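Local coordinates for protein BtGH115A (Bacteroides thetaiotaomicron, PDB 5BY3) that probably hydrolyses glycosidic bonds as a family GH115 4-O-methyl-alpha-glucuronidase with specificity for decorated arabinogalactans, at residues D45-D50 with R125-S130. Sequence-based numbering, arbitrary orientation.
Sequences DLLSRD and RLLGVS
D50, on helix 38-55, comes closest in backbone to V129, just past the end of helix 113-126, with their CA atoms 7.2 Å apart. That second helix finishes in a Schellman motif: G128 takes a positive phi of 84°, and one of the two bonds back into the last turn runs from G128 N to R125 O at 2.9 Å. Glycine suits this position because a CB would be jammed against the carbonyl O of L127. The contact joins helix 38-55 to the C-terminal end of helix 113-126, in the N-terminal part of the chain with its mixed sheet. L47 and L127 make a light apolar touch, L47 CD1 lying 4.3 Å from L127 CD1; leucine suits both places, its branched end filling a buried apolar site with I120, I123 and F146. Beside this pair, the two methyls of V129 lie against D50, whose OD2 is met by R205 of helix 193-205 in a salt bridge and by S124 OG, from the last turns of helix 113-126, in a hydrogen bond. With chi1 at -174°, V129 turns CG1 to the carboxylate, 3.9 Å from D50 OD2, and CG2 to D50 CB, also at 3.9 Å.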
ATOM      1  N   ASP A  45       3.831   9.526 -26.356  1.00 48.91           N
ATOM      2  CA  ASP A  45       4.912  10.434 -25.944  1.00 53.78           C
ATOM      3  C   ASP A  45       5.892   9.745 -24.978  1.00 51.09           C
ATOM      4  O   ASP A  45       7.128   9.825 -25.161  1.00 54.10           O
ATOM      5  CB  ASP A  45       4.356  11.731 -25.324  1.00 54.85           C
ATOM      6  CG  ASP A  45       3.765  12.696 -26.355  1.00 59.98           C
ATOM      7  OD1 ASP A  45       3.780  12.421 -27.580  1.00 63.90           O
ATOM      8  OD2 ASP A  45       3.278  13.761 -25.929  1.00 65.48           O
ATOM      9  N   LEU A  46       5.330   9.043 -23.990  1.00 46.97           N
ATOM     10  CA  LEU A  46       6.110   8.333 -22.994  1.00 45.81           C
ATOM     11  C   LEU A  46       6.952   7.250 -23.634  1.00 44.28           C
ATOM     12  O   LEU A  46       8.083   7.081 -23.249  1.00 47.87           O
ATOM     13  CB  LEU A  46       5.221   7.700 -21.933  1.00 48.53           C
ATOM     14  CG  LEU A  46       5.030   8.448 -20.626  1.00 52.54           C
ATOM     15  CD1 LEU A  46       4.201   7.587 -19.680  1.00 46.97           C
ATOM     16  CD2 LEU A  46       6.369   8.855 -20.007  1.00 49.52           C
ATOM     17  N   LEU A  47       6.414   6.543 -24.625  1.00 41.83           N
ATOM     18  CA  LEU A  47       7.191   5.496 -25.306  1.00 41.79           C
ATOM     19  C   LEU A  47       8.342   6.084 -26.117  1.00 42.07           C
ATOM     20  O   LEU A  47       9.449   5.531 -26.149  1.00 45.18           O
ATOM     21  CB  LEU A  47       6.303   4.591 -26.173  1.00 36.37           C
ATOM     22  CG  LEU A  47       6.981   3.490 -26.984  1.00 38.62           C
ATOM     23  CD1 LEU A  47       7.524   2.351 -26.149  1.00 38.65           C
ATOM     24  CD2 LEU A  47       6.012   2.924 -27.989  1.00 42.53           C
ATOM     25  N   SER A  48       8.065   7.207 -26.759  1.00 36.69           N
ATOM     26  CA  SER A  48       9.013   7.862 -27.629  1.00 39.93           C
ATOM     27  C   SER A  48      10.166   8.302 -26.793  1.00 41.38           C
ATOM     28  O   SER A  48      11.324   8.101 -27.173  1.00 46.21           O
ATOM     29  CB  SER A  48       8.384   9.081 -28.299  1.00 38.93           C
ATOM     30  OG  SER A  48       7.222   8.663 -28.938  1.00 46.08           O
ATOM     31  N   ARG A  49       9.834   8.894 -25.649  1.00 42.28           N
ATOM     32  CA  ARG A  49      10.835   9.235 -24.641  1.00 45.52           C
ATOM     33  C   ARG A  49      11.749   8.029 -24.302  1.00 43.61           C
ATOM     34  O   ARG A  49      12.958   8.183 -24.199  1.00 46.07           O
ATOM     35  CB  ARG A  49      10.129   9.787 -23.412  1.00 45.79           C
ATOM     36  CG  ARG A  49      11.056  10.363 -22.379  1.00 52.72           C
ATOM     37  CD  ARG A  49      10.241  11.205 -21.430  1.00 57.29           C
ATOM     38  NE  ARG A  49      10.026  10.529 -20.167  1.00 57.64           N
ATOM     39  CZ  ARG A  49       9.168  10.939 -19.236  1.00 62.72           C
ATOM     40  NH1 ARG A  49       8.408  12.014 -19.422  1.00 60.82           N
ATOM     41  NH2 ARG A  49       9.067  10.258 -18.106  1.00 69.97           N
ATOM     42  N   ASP A  50      11.149   6.839 -24.194  1.00 43.14           N
ATOM     43  CA  ASP A  50      11.856   5.609 -23.846  1.00 46.10           C
ATOM     44  C   ASP A  50      12.586   5.027 -25.028  1.00 43.88           C
ATOM     45  O   ASP A  50      13.687   4.543 -24.862  1.00 49.79           O
ATOM     46  CB  ASP A  50      10.897   4.580 -23.216  1.00 46.72           C
ATOM     47  CG  ASP A  50      10.203   5.121 -21.974  1.00 52.53           C
ATOM     48  OD1 ASP A  50      10.675   6.153 -21.400  1.00 54.44           O
ATOM     49  OD2 ASP A  50       9.162   4.536 -21.589  1.00 56.57           O
ATOM     50  N   ARG A 125       8.030  -1.342 -20.992  1.00 44.74           N
ATOM     51  CA  ARG A 125       8.529  -2.378 -20.050  1.00 48.57           C
ATOM     52  C   ARG A 125       9.494  -3.395 -20.695  1.00 48.67           C
ATOM     53  O   ARG A 125      10.511  -3.768 -20.078  1.00 46.15           O
ATOM     54  CB  ARG A 125       7.372  -3.120 -19.340  1.00 48.50           C
ATOM     55  CG  ARG A 125       6.700  -2.305 -18.231  1.00 46.84           C
ATOM     56  CD  ARG A 125       5.234  -2.697 -17.985  1.00 48.31           C
ATOM     57  NE  ARG A 125       4.728  -2.164 -16.706  1.00 59.96           N
ATOM     58  CZ  ARG A 125       5.012  -2.649 -15.478  1.00 62.19           C
ATOM     59  NH1 ARG A 125       5.792  -3.727 -15.289  1.00 56.41           N
ATOM     60  NH2 ARG A 125       4.499  -2.051 -14.411  1.00 58.05           N
ATOM     61  N   LEU A 126       9.155  -3.836 -21.916  1.00 44.47           N
ATOM     62  CA  LEU A 126       9.959  -4.764 -22.727  1.00 39.18           C
ATOM     63  C   LEU A 126      11.348  -4.176 -23.082  1.00 42.95           C
ATOM     64  O   LEU A 126      12.338  -4.885 -23.243  1.00 43.41           O
ATOM     65  CB  LEU A 126       9.201  -5.079 -24.027  1.00 36.68           C
ATOM     66  CG  LEU A 126       7.972  -5.986 -23.944  1.00 38.56           C
ATOM     67  CD1 LEU A 126       7.361  -6.124 -25.298  1.00 34.00           C
ATOM     68  CD2 LEU A 126       8.300  -7.369 -23.394  1.00 35.99           C
ATOM     69  N   LEU A 127      11.397  -2.868 -23.253  1.00 41.36           N
ATOM     70  CA  LEU A 127      12.630  -2.204 -23.513  1.00 44.35           C
ATOM     71  C   LEU A 127      13.461  -2.083 -22.217  1.00 52.36           C
ATOM     72  O   LEU A 127      14.583  -1.566 -22.239  1.00 54.42           O
ATOM     73  CB  LEU A 127      12.349  -0.845 -24.124  1.00 39.48           C
ATOM     74  CG  LEU A 127      11.697  -0.875 -25.492  1.00 41.09           C
ATOM     75  CD1 LEU A 127      11.364   0.548 -25.836  1.00 45.94           C
ATOM     76  CD2 LEU A 127      12.620  -1.445 -26.560  1.00 44.83           C
ATOM     77  N   GLY A 128      12.915  -2.577 -21.105  1.00 45.23           N
ATOM     78  CA  GLY A 128      13.644  -2.583 -19.866  1.00 44.32           C
ATOM     79  C   GLY A 128      13.556  -1.277 -19.110  1.00 47.78           C
ATOM     80  O   GLY A 128      14.444  -0.980 -18.304  1.00 51.81           O
ATOM     81  N   VAL A 129      12.480  -0.515 -19.334  1.00 46.14           N
ATOM     82  CA  VAL A 129      12.249   0.745 -18.610  1.00 44.84           C
ATOM     83  C   VAL A 129      11.382   0.518 -17.357  1.00 47.30           C
ATOM     84  O   VAL A 129      10.224   0.127 -17.459  1.00 50.01           O
ATOM     85  CB  VAL A 129      11.637   1.836 -19.535  1.00 45.16           C
ATOM     86  CG1 VAL A 129      11.544   3.184 -18.836  1.00 42.29           C
ATOM     87  CG2 VAL A 129      12.439   1.968 -20.825  1.00 42.46           C
ATOM     88  N   SER A 130      11.972   0.742 -16.179  1.00 44.27           N
ATOM     89  CA  SER A 130      11.279   0.649 -14.897  1.00 42.01           C
ATOM     90  C   SER A 130      10.208   1.757 -14.753  1.00 44.73           C
ATOM     91  O   SER A 130      10.420   2.888 -15.223  1.00 39.18           O
ATOM     92  CB  SER A 130      12.320   0.766 -13.766  1.00 42.13           C
ATOM     93  OG  SER A 130      11.786   1.236 -12.531  1.00 41.03           O
TER